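Local coordinates for protein 2'-deoxycytidine 5'-triphosphate deaminase (PDB 2R9Q) that probably catalyses the hydrolytic deamination of dCTP to dUTP and ammonia, a route towards the uracil nucleotide from which thymidylate is made, at residues R169-L175 and V336-L341; V38-S42 and F297-F301; L100-M106 and I136-G142. All blocks are in the same frame, centred on the assembly; numbering follows the deposited sequence.

Contacts 1 and 2 both join the N-terminal to the C-terminal dUTPase-clan half of the chain, whereas contact 3 lies wholly in the N-terminal half. The centres of contacts 1 and 2 are 13 Å apart, and M340 connects them: its CE lies 3.4 Å from A41 CB, and its SD 3.8 Å from P299 CG. Contact 3, centred 17 Å from contact 1, reaches it through I170 CG2 on D105 OD2 (3.4 Å) and R169 O on M106 CG (3.8 Å). Contacts 2 and 3 do not touch; their nearest atoms are about 11 Å apart. Contacts 1 and 2 reach the same sheet of the C-terminal half, and their segments alternate along the chain.

Contact 1: residues R169-L175 and V336-L341; sequences RIGHALL and VYEHML
Leaving its strand at I170, 169-175 turns at G171 (phi 67°) and at the inverse gamma turn centred on A173, then runs antiparallel to 336-341. L174 lies opposite E338, CA-CA 4.3 Å, a single bridge flanked by H339 N to A173 O (3.0 Å) and L175 N to Y337 O (3.2 Å). L175 points toward the partner strand and fills the hollow between Y337 and H339: CD2 lies 4.0 Å from Y337 CB, CD1 3.5 Å from H339 CD2. L174 CD1 settles between V336 CG1 (4.2 Å) and E338 CG (3.7 Å). This join ties the loop that follows strand 162-170 in the N-terminal dUTPase-like half to strand 331-339 of the C-terminal one. In the gap left by the turn, extended E338 (t, t) meets R169 (p, t, p) in a two-pronged salt bridge, NE-OE2 2.9 Å and NH2-OE1 3.1 Å. A water bonds E338 OE2 (2.8 Å) and A173 N (3.2 Å). Farther along, I170 CD1 abuts L341 CD1 at 3.6 Å; H339 NE2 bonds E179.

Contact 2: residues V38-S42 and F297-F301; sequences VQPAS and FDPGF
D298, P40 and P299 carry most of this small interface, 206 Å² in all. P40 and A41 form the tight connection between strands 38-39 and 42-46, with Q39 N bonded to S42 O at 2.8 Å; P40 has helical angles (-49/-40) and A41 -138/28. The facing segment makes a type II turn from D298 to F301, closed by F301 N to D298 O at 3.0 Å, with P299 at -48/133 and G300 at 93/-4. The CA atoms of A41 and D298 come to 5.9 Å. D298 (chi1 m) extends its carboxylate to the turn opposite: OD1 accepts from A41 N at 3.2 Å, and CG lies 3.7 Å from P40 CD. Beside it, the P299 ring rests on the bend, its CD 3.6 Å from A41 CB and 4.1 Å from P40 CB. R167 hydrogen-bonds both A41 O and F297 O, bridging the two segments. The arrangement is a Pro-Gly type II turn of the C-terminal dUTPase-like domain docked on a tight beta-hairpin turn of the N-terminal one.

Contact 3: residues L100-M106 and I136-G142; sequences LALPADM and IPAGYTG
The L100 side chain (m, t) packs against both I136 and Y140, its CD1 3.7 Å from I136 CG2 and at the edge of the tyrosine ring, 4.1 Å from Y140 CD2. L102 follows on, CD2 3.8 Å from the same I136 CG2 and 4.5 Å from Y140 CB. The backbones beneath are antiparallel. L100 and G142 form a hydrogen-bonded pair, L100 N to G142 O 2.9 Å and G142 N to L100 O 2.8 Å; A101 and T141 form the non-hydrogen-bonded pair, CA-CA 4.1 Å, and L102 N to Y140 O (2.9 Å) follows. Here the N-terminal domain crosses between its two sheets: 91-101 and 143-150 pair in one, 106-112 and 135-136 in the other, and both segments make the passage side by side. Each does so through a turn, type I from P103 to M106 (M106 N to P103 O 2.8 Å) and type II from P137 to Y140. The turns meet where G139 (85/14) slots against A104, CA-CA 3.7 Å, and G139 N donates to M106 O at 2.9 Å; a side chain at G139 would crowd A104. A138 CB touches A104 O at 3.4 Å. Y140 OH bonds P143 O and D128 N, beyond the segments.

Contact 1: residues R169-L175 and V336-L341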
# COMPACT_ATOMS: atom_id res chain seq x y z
N ARG B 169 13.63 26.63 27.75
CA ARG B 169 14.80 26.40 28.60
C ARG B 169 15.91 27.47 28.52
O ARG B 169 16.05 28.17 27.51
CB ARG B 169 15.38 25.03 28.28
CG ARG B 169 15.83 24.87 26.85
CD ARG B 169 16.52 23.56 26.63
NE ARG B 169 15.73 22.38 26.97
CZ ARG B 169 14.71 21.91 26.25
NH1 ARG B 169 14.28 22.53 25.16
NH2 ARG B 169 14.10 20.81 26.66
N ILE B 170 16.69 27.61 29.59
CA ILE B 170 17.94 28.38 29.56
C ILE B 170 19.09 27.40 29.73
O ILE B 170 19.17 26.71 30.72
CB ILE B 170 17.98 29.53 30.59
CG1 ILE B 170 16.79 30.49 30.34
CG2 ILE B 170 19.32 30.31 30.50
CD1 ILE B 170 16.15 31.05 31.59
N GLY B 171 19.95 27.34 28.72
CA GLY B 171 20.97 26.29 28.60
C GLY B 171 20.38 24.91 28.36
O GLY B 171 19.26 24.75 27.90
N HIS B 172 21.17 23.90 28.71
CA HIS B 172 20.78 22.52 28.52
C HIS B 172 21.24 21.72 29.73
O HIS B 172 22.25 21.06 29.68
CB HIS B 172 21.40 22.00 27.22
CG HIS B 172 20.59 20.93 26.55
ND1 HIS B 172 21.15 20.04 25.65
CD2 HIS B 172 19.28 20.60 26.64
CE1 HIS B 172 20.21 19.22 25.22
NE2 HIS B 172 19.07 19.54 25.80
N ALA B 173 20.44 21.78 30.79
CA ALA B 173 20.77 21.21 32.10
C ALA B 173 20.39 19.74 32.22
O ALA B 173 19.67 19.35 33.15
CB ALA B 173 20.11 22.02 33.20
N LEU B 174 20.90 18.94 31.28
CA LEU B 174 20.75 17.50 31.31
C LEU B 174 21.57 16.89 32.43
O LEU B 174 22.63 17.39 32.80
CB LEU B 174 21.23 16.86 30.00
CG LEU B 174 20.43 16.90 28.69
CD1 LEU B 174 18.98 17.36 28.91
CD2 LEU B 174 21.16 17.73 27.64
N LEU B 175 21.08 15.77 32.93
CA LEU B 175 21.80 14.97 33.90
C LEU B 175 22.69 13.96 33.19
O LEU B 175 22.30 13.39 32.18
CB LEU B 175 20.81 14.25 34.82
CG LEU B 175 20.16 15.13 35.89
CD1 LEU B 175 19.41 16.29 35.27
CD2 LEU B 175 19.26 14.25 36.75
N VAL B 336 15.46 10.62 29.14
CA VAL B 336 16.50 11.59 29.46
C VAL B 336 15.97 12.70 30.41
O VAL B 336 14.94 13.30 30.14
CB VAL B 336 17.07 12.20 28.19
CG1 VAL B 336 17.98 13.35 28.51
CG2 VAL B 336 17.80 11.12 27.37
N TYR B 337 16.69 12.93 31.50
CA TYR B 337 16.27 13.85 32.55
C TYR B 337 16.96 15.22 32.40
O TYR B 337 18.10 15.31 31.94
CB TYR B 337 16.54 13.26 33.93
CG TYR B 337 15.62 12.12 34.30
CD1 TYR B 337 14.50 12.34 35.09
CD2 TYR B 337 15.85 10.83 33.86
CE1 TYR B 337 13.64 11.31 35.41
CE2 TYR B 337 14.98 9.78 34.18
CZ TYR B 337 13.89 10.03 34.97
OH TYR B 337 13.03 8.99 35.32
N GLU B 338 16.24 16.26 32.78
CA GLU B 338 16.72 17.62 32.71
C GLU B 338 16.18 18.38 33.93
O GLU B 338 15.05 18.14 34.38
CB GLU B 338 16.24 18.23 31.39
CG GLU B 338 16.90 19.54 30.99
CD GLU B 338 16.40 20.11 29.67
OE1 GLU B 338 15.67 19.40 28.90
OE2 GLU B 338 16.76 21.28 29.39
N HIS B 339 17.02 19.26 34.49
CA HIS B 339 16.65 20.10 35.63
C HIS B 339 15.58 21.13 35.29
O HIS B 339 15.65 21.81 34.27
CB HIS B 339 17.84 20.90 36.18
CG HIS B 339 18.85 20.08 36.91
ND1 HIS B 339 18.74 19.76 38.25
CD2 HIS B 339 20.02 19.53 36.49
CE1 HIS B 339 19.78 19.03 38.61
NE2 HIS B 339 20.57 18.88 37.56
N MET B 340 14.63 21.28 36.18
CA MET B 340 13.74 22.41 36.16
C MET B 340 14.48 23.63 36.70
O MET B 340 15.38 23.49 37.53
CB MET B 340 12.53 22.11 37.01
CG MET B 340 11.67 20.98 36.47
SD MET B 340 10.96 21.23 34.84
CE MET B 340 9.69 22.45 35.16
N LEU B 341 14.13 24.80 36.18
CA LEU B 341 14.59 26.08 36.72
C LEU B 341 13.98 26.36 38.09
O LEU B 341 14.68 26.83 38.98
CB LEU B 341 14.23 27.24 35.78
CG LEU B 341 15.20 27.69 34.70
CD1 LEU B 341 14.62 28.91 33.98
CD2 LEU B 341 16.57 27.98 35.29
O HOH W 1 17.94 23.66 30.26
O HOH W 2 19.64 11.42 31.25

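Contact 2: residues V38-S42 and F297-F301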
# COMPACT_ATOMS: atom_id res chain seq x y z
N VAL B 38 -1.15 25.66 29.90
CA VAL B 38 0.21 25.62 30.44
C VAL B 38 0.36 24.37 31.29
O VAL B 38 -0.38 24.16 32.27
CB VAL B 38 0.56 26.89 31.26
CG1 VAL B 38 2.03 26.87 31.71
CG2 VAL B 38 0.23 28.18 30.44
N GLN B 39 1.27 23.51 30.88
CA GLN B 39 1.56 22.29 31.59
C GLN B 39 2.69 22.64 32.56
O GLN B 39 3.26 23.74 32.48
CB GLN B 39 1.95 21.17 30.60
CG GLN B 39 0.96 20.93 29.45
CD GLN B 39 -0.41 20.59 29.93
OE1 GLN B 39 -0.59 20.02 31.00
NE2 GLN B 39 -1.41 20.98 29.15
N PRO B 40 2.98 21.73 33.50
CA PRO B 40 4.08 21.91 34.47
C PRO B 40 5.44 22.34 33.87
O PRO B 40 6.10 23.18 34.46
CB PRO B 40 4.16 20.54 35.14
CG PRO B 40 2.81 19.98 35.03
CD PRO B 40 2.24 20.47 33.75
N ALA B 41 5.84 21.79 32.71
CA ALA B 41 7.14 22.10 32.08
C ALA B 41 7.09 22.29 30.54
O ALA B 41 8.08 22.04 29.84
CB ALA B 41 8.14 21.04 32.44
N SER B 42 5.92 22.73 30.04
CA SER B 42 5.67 22.97 28.62
C SER B 42 4.35 23.71 28.43
O SER B 42 3.58 23.89 29.36
CB SER B 42 5.64 21.66 27.82
OG SER B 42 4.70 20.74 28.37
N PHE B 297 7.81 14.34 29.24
CA PHE B 297 7.28 13.90 30.52
C PHE B 297 7.31 15.09 31.47
O PHE B 297 8.30 15.80 31.53
CB PHE B 297 8.14 12.76 31.07
CG PHE B 297 7.89 11.46 30.40
CD1 PHE B 297 7.31 10.42 31.09
CD2 PHE B 297 8.21 11.28 29.06
CE1 PHE B 297 7.08 9.21 30.44
CE2 PHE B 297 7.96 10.10 28.43
CZ PHE B 297 7.42 9.06 29.12
N ASP B 298 6.23 15.29 32.19
CA ASP B 298 6.14 16.40 33.14
C ASP B 298 6.67 16.03 34.52
O ASP B 298 6.56 14.88 34.93
CB ASP B 298 4.69 16.88 33.31
CG ASP B 298 4.23 17.82 32.19
OD1 ASP B 298 4.97 18.80 31.84
OD2 ASP B 298 3.10 17.56 31.70
N PRO B 299 7.21 17.02 35.25
CA PRO B 299 7.47 16.86 36.68
C PRO B 299 6.26 16.29 37.36
O PRO B 299 5.15 16.75 37.11
CB PRO B 299 7.72 18.29 37.17
CG PRO B 299 8.07 19.07 35.99
CD PRO B 299 7.61 18.35 34.77
N GLY B 300 6.46 15.29 38.20
CA GLY B 300 5.35 14.61 38.88
C GLY B 300 4.79 13.38 38.17
O GLY B 300 3.91 12.72 38.71
N PHE B 301 5.29 13.07 36.96
CA PHE B 301 4.83 11.86 36.27
C PHE B 301 5.16 10.65 37.15
O PHE B 301 6.26 10.57 37.73
CB PHE B 301 5.47 11.69 34.87
CG PHE B 301 5.09 10.39 34.17
CD1 PHE B 301 3.98 10.34 33.34
CD2 PHE B 301 5.81 9.23 34.38
CE1 PHE B 301 3.63 9.14 32.70
CE2 PHE B 301 5.46 8.05 33.75
CZ PHE B 301 4.37 8.00 32.91

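Contact 3: residues L100-M106 and I136-G142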
# COMPACT_ATOMS: atom_id res chain seq x y z
N LEU B 100 6.26 34.11 19.34
CA LEU B 100 7.35 34.30 20.28
C LEU B 100 8.15 35.59 20.07
O LEU B 100 8.27 36.09 18.96
CB LEU B 100 8.28 33.07 20.26
CG LEU B 100 7.69 31.71 20.66
CD1 LEU B 100 8.71 30.62 20.33
CD2 LEU B 100 7.24 31.65 22.15
N ALA B 101 8.64 36.13 21.19
CA ALA B 101 9.74 37.09 21.26
C ALA B 101 10.60 36.67 22.48
O ALA B 101 10.48 37.19 23.58
CB ALA B 101 9.20 38.49 21.39
N LEU B 102 11.45 35.67 22.26
CA LEU B 102 12.25 35.05 23.32
C LEU B 102 13.47 35.89 23.79
O LEU B 102 14.20 36.45 22.97
CB LEU B 102 12.73 33.67 22.84
CG LEU B 102 12.02 32.40 23.35
CD1 LEU B 102 10.53 32.58 23.50
CD2 LEU B 102 12.37 31.23 22.42
N PRO B 103 13.69 35.96 25.12
CA PRO B 103 14.97 36.43 25.67
C PRO B 103 16.16 35.71 25.01
O PRO B 103 16.08 34.50 24.81
CB PRO B 103 14.89 36.04 27.15
CG PRO B 103 13.43 35.99 27.46
CD PRO B 103 12.73 35.60 26.18
N ALA B 104 17.24 36.44 24.71
CA ALA B 104 18.38 35.90 23.94
C ALA B 104 19.09 34.68 24.55
O ALA B 104 19.81 33.97 23.83
CB ALA B 104 19.40 37.02 23.66
N ASP B 105 18.91 34.45 25.85
CA ASP B 105 19.43 33.24 26.54
C ASP B 105 18.44 32.04 26.59
O ASP B 105 18.79 30.95 27.07
CB ASP B 105 19.92 33.59 27.97
CG ASP B 105 18.79 34.04 28.91
OD1 ASP B 105 17.87 34.79 28.50
OD2 ASP B 105 18.84 33.64 30.09
N MET B 106 17.23 32.27 26.09
CA MET B 106 16.13 31.32 26.14
C MET B 106 15.89 30.74 24.76
O MET B 106 15.74 31.47 23.78
CB MET B 106 14.86 32.00 26.66
CG MET B 106 13.71 31.05 26.96
SD MET B 106 12.21 31.86 27.55
CE MET B 106 12.84 32.64 29.07
N ILE B 136 13.39 25.84 18.37
CA ILE B 136 13.28 27.27 18.36
C ILE B 136 14.65 27.80 18.87
O ILE B 136 15.08 27.47 19.99
CB ILE B 136 12.11 27.74 19.23
CG1 ILE B 136 10.79 27.11 18.74
CG2 ILE B 136 11.96 29.26 19.18
CD1 ILE B 136 10.56 25.69 19.12
N PRO B 137 15.35 28.60 18.04
CA PRO B 137 16.67 29.10 18.46
C PRO B 137 16.60 30.03 19.67
O PRO B 137 15.55 30.59 19.95
CB PRO B 137 17.19 29.84 17.24
CG PRO B 137 16.30 29.44 16.11
CD PRO B 137 14.99 29.08 16.70
N ALA B 138 17.72 30.14 20.39
CA ALA B 138 17.88 31.09 21.48
C ALA B 138 17.53 32.45 20.95
O ALA B 138 18.08 32.87 19.95
CB ALA B 138 19.29 31.06 22.07
N GLY B 139 16.56 33.10 21.58
CA GLY B 139 16.20 34.46 21.26
C GLY B 139 15.22 34.67 20.12
O GLY B 139 15.04 35.78 19.67
N TYR B 140 14.56 33.59 19.69
CA TYR B 140 13.71 33.63 18.50
C TYR B 140 12.51 34.56 18.69
O TYR B 140 11.77 34.48 19.67
CB TYR B 140 13.23 32.20 18.13
CG TYR B 140 12.27 32.15 16.92
CD1 TYR B 140 12.75 32.20 15.62
CD2 TYR B 140 10.87 32.04 17.11
CE1 TYR B 140 11.88 32.17 14.53
CE2 TYR B 140 10.01 32.01 16.05
CZ TYR B 140 10.50 32.08 14.76
OH TYR B 140 9.63 32.05 13.67
N THR B 141 12.36 35.44 17.70
CA THR B 141 11.21 36.30 17.51
C THR B 141 10.55 35.88 16.24
O THR B 141 11.21 35.86 15.18
CB THR B 141 11.60 37.77 17.35
OG1 THR B 141 12.24 38.20 18.54
CG2 THR B 141 10.37 38.66 17.09
N GLY B 142 9.25 35.57 16.34
CA GLY B 142 8.49 35.18 15.17
C GLY B 142 7.26 34.32 15.40
O GLY B 142 6.87 34.02 16.53